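Local coordinates for protein importin-95 (Chaetomium thermophilum, PDB 4XRI) that probably serves as a flexible importin-beta nuclear transport receptor that binds a small GTPase and carries protein cargo into the nucleus, at residues Gly699-Arg702 against Ala707-Phe710; Ala54-Glu59 against Leu109-Ser114; Ile424-Asp429 against Asp436-Ala441. The protein carries 2 engineered substitutions. One frame throughout, in Å; residues are numbered along the deposited sequence.

Interaction 1: residues Gly699-Arg702 against Ala707-Phe710; sequences GNLR and ANQF
N708 reaches from the connecting loop to the last turn of helix 690-701 and meets N700 with its amide nitrogen. ND2 of N708 donates to OD1 of N700 at 3.2 Å, with the two amide planes only 23° apart, and also makes a weak bond to the backbone O of N700 at 3.0 Å, bent to 130° at the hydrogen. The other end of the same amide works within the loop: N708 OD1 accepts from the backbone N of F710 at 2.9 Å, which closes an Asx turn and caps the approach to helix 711-725. Asparagine suits this place because it offers a donor and an acceptor at once on a short arm, and an alanine here would probably leave both N700 oxygens without this donor and the F710 amide without its cap.

N700 extends its CG anti to its own backbone nitrogen (chi1 -172°), which carries its amide to the F710 side chain. The amide stands perpendicular to the ring and approaches it obliquely; N700 ND2 is 3.6 Å from F710 CD2 and N700 OD1 3.5 Å from F710 CB. Over the centre of one face of the F710 ring lies CG of Q709, 3.6 Å above the plane. Farther out, L701 packs on I714 and F718, while F710 reaches C668 and S669 of helix 665-682. Here the capped turn, its side chain tied back to the end of the preceding helix, joins successive helices of the HEAT-repeat alpha-solenoid.

Interaction 2: residues Ala54-Glu59 against Leu109-Ser114; sequences ANESSE and LASPNS. Engineered in segment 109-114: P112 (natural residue Ser). With SO4 (sulfate ion), chain I.
The carboxylate of E56 presents its oxygen side to S111, and it is the flat group through which the two inter-helix turns meet. E56 OE2 receives the hydroxyl proton of S111 OG at 3.0 Å through its syn lone pair, the one facing the other carboxylate oxygen; E56 OE1 is also near, 3.2 Å from the same S111 OG. The P112 ring, an engineered residue where the natural sequence has serine, comes from the opposite direction and brings its CD to 3.9 Å from E56 OE1.

In this HEAT-repeat solenoid, the turn joining helices 42-54 and 60-72 is thus bonded to the one joining helices 95-108 and 114-131. A type I beta turn from N55 to S58 holds E56 in place, and it is reinforced by an Asx turn in which N55 OD1 accepts from S57 N at 2.8 Å. From this turn the glutamate bends at chi2 (-68°), folding its long chain so that the carboxylate arrives at the serine. Glutamate fits because its second oxygen can serve a charge: OE1 forms a salt bridge with R63 NH1 at the start of helix 60-72, which probably favours the ionised acid. Serine fits because one small hydroxyl can give and accept together.

N113, the N-cap of helix 114-131, bonds through OD1 to the backbone N of A116. At the far side, S114 OG lies 3.0 Å from O1 of a sulfate, probably from the crystallisation liquor, which H154 NE2 also binds. Inside the 109-114 turn, S111 OG accepts from the backbone N of N113 at 3.2 Å, completing an ST turn.

Interaction 3: residues Ile424-Asp429 against Asp436-Ala441; sequences IAMMED and DSTAYA
T438 presents its branched side chain to two consecutive methionines, M426 and M427, where helix 409-425 runs out into a short 3-10 turn. This is the tight part of the contact: the CA atoms of M427 and T438 approach to 6.3 Å. On one branch, the hydroxyl OG1 of T438 lies 3.4 Å from CG of M426, the two side chains crossing at about a right angle. On the other, the methyl CG2 of T438 sits 3.8 Å from CB of M426 and 3.6 Å from SD of M427. That methyl is anti to the backbone N of T438 (chi1 -64° for the hydroxyl), which places it facing the pair of methionines. M427, bent at chi2 and chi3, curls its sulfur over the helix, 4.2 Å from CB of A439; an alanine, with its small methyl, lets the sulfur lie this near the helix.

The looser side begins where M426 turns its sulfur end away from T438, with chi1 at -145°, well off a staggered value; its side chain also packs on L385 and V397. Beyond it, A425 and E428 form the solvent side. D429, at the end of the turn, is tied instead to R393 by a salt bridge and to the backbone N of S431.

The polar atom in the middle is provided for: T438 OG1 bonds to the backbone O of V434 in its own helix, so threonine can be buried here without seeking a partner among the methionines. Between 424-429 and 436-441 the contact is van der Waals packing, thioether chains on the methyl and hydroxyl of T438 and on the methyl of A439, a chemistry without directional bonds that is consistent with small adjustments between neighbouring helices.

Overall arrangement
Along the chain the contacts come in the order interaction 2, interaction 3, interaction 1, each completed before the next begins. They mark an early, a middle and a late portion of one continuous, largely helical superhelix, and none touches another: the centres lie 51 to 57 Å apart, and the nearest atoms about 30 Å or more. Interactions 1 and 3 fall on opposite sides of the chain's centre. No helix is shared. Interaction 1 ties the end of helix 690-701 to the loop leading into helix 711-725, interaction 3 links 409-425 with 432-449, and interaction 2 joins two separate inter-helix turns. Local joints spread along so extended a solenoid are consistent with a receptor noted for its flexibility.

Interaction 1: residues Gly699-Arg702 against Ala707-Phe710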
# COMPACT_ATOMS: atom_id res chain seq x y z
N GLY A 699 22.68 12.11 -17.35
CA GLY A 699 23.27 10.79 -17.31
C GLY A 699 22.28 9.74 -16.83
O GLY A 699 22.26 8.62 -17.33
N ASN A 700 21.45 10.13 -15.87
CA ASN A 700 20.41 9.25 -15.35
C ASN A 700 19.37 8.92 -16.42
O ASN A 700 18.83 7.82 -16.45
CB ASN A 700 19.72 9.89 -14.14
CG ASN A 700 18.76 8.95 -13.44
OD1 ASN A 700 17.70 8.60 -13.96
ND2 ASN A 700 19.14 8.53 -12.24
N LEU A 701 19.11 9.89 -17.29
CA LEU A 701 18.11 9.73 -18.33
C LEU A 701 18.54 8.71 -19.38
O LEU A 701 17.70 8.14 -20.08
CB LEU A 701 17.81 11.07 -19.00
CG LEU A 701 17.03 12.08 -18.15
CD1 LEU A 701 16.73 13.34 -18.94
CD2 LEU A 701 15.75 11.46 -17.61
N ARG A 702 19.84 8.47 -19.49
CA ARG A 702 20.32 7.39 -20.35
C ARG A 702 20.06 6.05 -19.69
O ARG A 702 20.74 5.67 -18.74
CB ARG A 702 21.81 7.56 -20.68
CG ARG A 702 22.04 8.65 -21.70
CD ARG A 702 23.35 8.52 -22.44
NE ARG A 702 24.49 8.76 -21.56
CZ ARG A 702 24.77 9.93 -20.99
NH1 ARG A 702 23.98 10.98 -21.19
NH2 ARG A 702 25.83 10.04 -20.20
N ALA A 707 10.09 3.78 -19.00
CA ALA A 707 9.45 4.45 -17.88
C ALA A 707 10.41 4.61 -16.70
O ALA A 707 10.10 4.19 -15.58
CB ALA A 707 8.20 3.68 -17.45
N ASN A 708 11.57 5.21 -16.97
CA ASN A 708 12.53 5.62 -15.95
C ASN A 708 11.85 6.22 -14.73
O ASN A 708 11.21 7.27 -14.83
CB ASN A 708 13.53 6.64 -16.54
CG ASN A 708 14.74 6.91 -15.64
OD1 ASN A 708 14.69 6.77 -14.42
ND2 ASN A 708 15.84 7.31 -16.26
N GLN A 709 12.01 5.56 -13.59
CA GLN A 709 11.33 5.96 -12.37
C GLN A 709 11.78 7.33 -11.87
O GLN A 709 11.06 8.00 -11.14
CB GLN A 709 11.55 4.92 -11.27
CG GLN A 709 12.95 4.89 -10.68
CD GLN A 709 13.15 3.77 -9.68
OE1 GLN A 709 12.75 3.89 -8.52
NE2 GLN A 709 13.76 2.69 -10.13
N PHE A 710 12.98 7.75 -12.28
CA PHE A 710 13.54 9.01 -11.80
C PHE A 710 13.17 10.19 -12.68
O PHE A 710 13.31 11.34 -12.27
CB PHE A 710 15.07 8.91 -11.70
CG PHE A 710 15.55 7.77 -10.86
CD1 PHE A 710 15.39 7.79 -9.48
CD2 PHE A 710 16.19 6.69 -11.44
CE1 PHE A 710 15.84 6.74 -8.70
CE2 PHE A 710 16.65 5.63 -10.66
CZ PHE A 710 16.47 5.66 -9.30
O HOH W 1 15.36 7.75 -19.46

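Interaction 2: residues Ala54-Glu59 against Leu109-Ser114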
# COMPACT_ATOMS: atom_id res chain seq x y z
N ALA A 54 4.08 -40.15 -10.36
CA ALA A 54 3.09 -41.20 -10.61
C ALA A 54 3.39 -42.48 -9.83
O ALA A 54 2.55 -43.38 -9.75
CB ALA A 54 3.03 -41.50 -12.10
N ASN A 55 4.57 -42.54 -9.23
CA ASN A 55 5.01 -43.74 -8.52
C ASN A 55 4.26 -43.95 -7.20
O ASN A 55 4.48 -43.22 -6.23
CB ASN A 55 6.52 -43.67 -8.25
CG ASN A 55 7.09 -44.98 -7.73
OD1 ASN A 55 6.35 -45.91 -7.38
ND2 ASN A 55 8.41 -45.06 -7.65
N GLU A 56 3.40 -44.96 -7.17
CA GLU A 56 2.61 -45.27 -5.97
C GLU A 56 3.44 -45.88 -4.85
O GLU A 56 2.97 -46.03 -3.72
CB GLU A 56 1.46 -46.21 -6.33
CG GLU A 56 0.42 -45.60 -7.25
CD GLU A 56 -0.38 -44.49 -6.60
OE1 GLU A 56 -0.43 -44.44 -5.35
OE2 GLU A 56 -0.95 -43.67 -7.34
N SER A 57 4.68 -46.26 -5.16
CA SER A 57 5.55 -46.88 -4.17
C SER A 57 6.33 -45.84 -3.37
O SER A 57 7.03 -46.17 -2.41
CB SER A 57 6.51 -47.86 -4.84
OG SER A 57 5.81 -48.92 -5.47
N SER A 58 6.21 -44.58 -3.78
CA SER A 58 6.94 -43.49 -3.13
C SER A 58 6.08 -42.79 -2.08
O SER A 58 4.86 -42.87 -2.11
CB SER A 58 7.42 -42.48 -4.17
OG SER A 58 8.33 -43.08 -5.08
N GLU A 59 6.74 -42.12 -1.14
CA GLU A 59 6.05 -41.35 -0.12
C GLU A 59 5.37 -40.13 -0.74
O GLU A 59 5.82 -39.61 -1.76
CB GLU A 59 7.01 -40.90 0.98
CG GLU A 59 7.70 -42.04 1.72
CD GLU A 59 8.44 -41.57 2.96
OE1 GLU A 59 7.79 -40.98 3.85
OE2 GLU A 59 9.66 -41.78 3.04
N LEU A 109 -4.21 -38.38 -10.84
CA LEU A 109 -5.37 -37.81 -10.16
C LEU A 109 -6.14 -38.85 -9.36
O LEU A 109 -6.79 -38.53 -8.36
CB LEU A 109 -6.32 -37.16 -11.18
CG LEU A 109 -5.86 -35.92 -11.94
CD1 LEU A 109 -6.99 -35.41 -12.82
CD2 LEU A 109 -5.38 -34.83 -10.98
N ALA A 110 -6.06 -40.11 -9.79
CA ALA A 110 -6.81 -41.19 -9.17
C ALA A 110 -6.11 -41.76 -7.94
O ALA A 110 -6.68 -42.57 -7.21
CB ALA A 110 -7.06 -42.30 -10.18
N SER A 111 -4.87 -41.33 -7.70
CA SER A 111 -4.07 -41.83 -6.59
C SER A 111 -4.75 -41.60 -5.24
O SER A 111 -5.26 -40.52 -4.97
CB SER A 111 -2.69 -41.16 -6.58
OG SER A 111 -1.93 -41.59 -5.47
N PRO A 112 -4.74 -42.63 -4.38
CA PRO A 112 -5.28 -42.52 -3.02
C PRO A 112 -4.42 -41.63 -2.14
O PRO A 112 -4.85 -41.24 -1.05
CB PRO A 112 -5.27 -43.97 -2.52
CG PRO A 112 -4.22 -44.64 -3.32
CD PRO A 112 -4.27 -44.00 -4.68
N ASN A 113 -3.22 -41.29 -2.61
CA ASN A 113 -2.38 -40.33 -1.91
C ASN A 113 -2.77 -38.90 -2.26
O ASN A 113 -2.61 -38.47 -3.41
CB ASN A 113 -0.90 -40.58 -2.23
CG ASN A 113 0.02 -39.73 -1.38
OD1 ASN A 113 0.42 -38.64 -1.78
ND2 ASN A 113 0.36 -40.23 -0.19
N SER A 114 -3.29 -38.18 -1.28
CA SER A 114 -3.84 -36.85 -1.49
C SER A 114 -2.80 -35.84 -1.99
O SER A 114 -3.10 -35.00 -2.84
CB SER A 114 -4.47 -36.32 -0.20
OG SER A 114 -5.65 -37.04 0.11
S SO4 I . -6.57 -39.37 2.66
O1 SO4 I . -5.66 -39.71 1.57
O2 SO4 I . -5.88 -38.48 3.59
O3 SO4 I . -7.75 -38.69 2.12
O4 SO4 I . -6.98 -40.58 3.35

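Interaction 3: residues Ile424-Asp429 against Asp436-Ala441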
# COMPACT_ATOMS: atom_id res chain seq x y z
N ILE A 424 -9.63 7.51 31.12
CA ILE A 424 -8.32 7.89 31.62
C ILE A 424 -7.98 7.11 32.88
O ILE A 424 -6.84 6.69 33.09
CB ILE A 424 -8.25 9.40 31.91
CG1 ILE A 424 -8.29 10.20 30.61
CG2 ILE A 424 -6.98 9.75 32.68
CD1 ILE A 424 -8.29 11.69 30.81
N ALA A 425 -9.00 6.88 33.71
CA ALA A 425 -8.82 6.11 34.94
C ALA A 425 -8.44 4.67 34.63
O ALA A 425 -7.77 4.01 35.43
CB ALA A 425 -10.09 6.16 35.77
N MET A 426 -8.87 4.18 33.47
CA MET A 426 -8.59 2.81 33.06
C MET A 426 -7.10 2.57 32.81
O MET A 426 -6.66 1.43 32.69
CB MET A 426 -9.38 2.47 31.79
CG MET A 426 -9.86 1.03 31.71
SD MET A 426 -11.24 0.71 32.83
CE MET A 426 -12.16 2.24 32.65
N MET A 427 -6.33 3.66 32.75
CA MET A 427 -4.89 3.57 32.54
C MET A 427 -4.19 3.01 33.77
O MET A 427 -3.02 2.64 33.71
CB MET A 427 -4.32 4.95 32.19
CG MET A 427 -4.77 5.48 30.84
SD MET A 427 -3.93 4.68 29.46
CE MET A 427 -2.31 5.42 29.60
N GLU A 428 -4.90 2.94 34.89
CA GLU A 428 -4.34 2.39 36.12
C GLU A 428 -4.87 0.98 36.39
O GLU A 428 -4.80 0.48 37.51
CB GLU A 428 -4.66 3.30 37.31
CG GLU A 428 -3.80 4.55 37.37
CD GLU A 428 -2.34 4.24 37.60
OE1 GLU A 428 -2.04 3.23 38.27
OE2 GLU A 428 -1.48 5.00 37.11
N ASP A 429 -5.39 0.34 35.35
CA ASP A 429 -5.92 -1.01 35.46
C ASP A 429 -4.79 -2.00 35.75
O ASP A 429 -3.65 -1.78 35.34
CB ASP A 429 -6.66 -1.40 34.18
CG ASP A 429 -7.57 -2.60 34.38
OD1 ASP A 429 -8.79 -2.39 34.59
OD2 ASP A 429 -7.08 -3.74 34.34
N ASP A 436 -3.09 -1.17 27.62
CA ASP A 436 -2.67 -0.99 26.24
C ASP A 436 -3.86 -0.61 25.36
O ASP A 436 -3.77 0.31 24.55
CB ASP A 436 -2.01 -2.26 25.70
CG ASP A 436 -1.44 -2.07 24.31
OD1 ASP A 436 -0.87 -0.99 24.04
OD2 ASP A 436 -1.55 -3.00 23.48
N SER A 437 -4.96 -1.34 25.53
CA SER A 437 -6.18 -1.07 24.77
C SER A 437 -6.77 0.28 25.14
O SER A 437 -7.41 0.93 24.31
CB SER A 437 -7.22 -2.17 25.02
OG SER A 437 -6.73 -3.44 24.60
N THR A 438 -6.54 0.70 26.38
CA THR A 438 -7.02 1.99 26.84
C THR A 438 -6.24 3.13 26.19
O THR A 438 -6.83 4.10 25.71
CB THR A 438 -6.91 2.12 28.37
OG1 THR A 438 -7.77 1.15 28.99
CG2 THR A 438 -7.32 3.51 28.82
N ALA A 439 -4.92 2.98 26.17
CA ALA A 439 -4.05 3.97 25.54
C ALA A 439 -4.40 4.15 24.06
O ALA A 439 -4.52 5.28 23.58
CB ALA A 439 -2.59 3.56 25.69
N TYR A 440 -4.57 3.04 23.36
CA TYR A 440 -4.91 3.05 21.94
C TYR A 440 -6.28 3.68 21.70
O TYR A 440 -6.47 4.43 20.74
CB TYR A 440 -4.90 1.63 21.38
CG TYR A 440 -5.03 1.56 19.87
CD1 TYR A 440 -3.92 1.71 19.06
CD2 TYR A 440 -6.26 1.34 19.27
CE1 TYR A 440 -4.03 1.65 17.68
CE2 TYR A 440 -6.39 1.28 17.90
CZ TYR A 440 -5.27 1.43 17.11
OH TYR A 440 -5.38 1.37 15.74
N ALA A 441 -7.23 3.38 22.59
CA ALA A 441 -8.57 3.93 22.50
C ALA A 441 -8.54 5.44 22.68
O ALA A 441 -9.29 6.17 22.04
CB ALA A 441 -9.48 3.29 23.54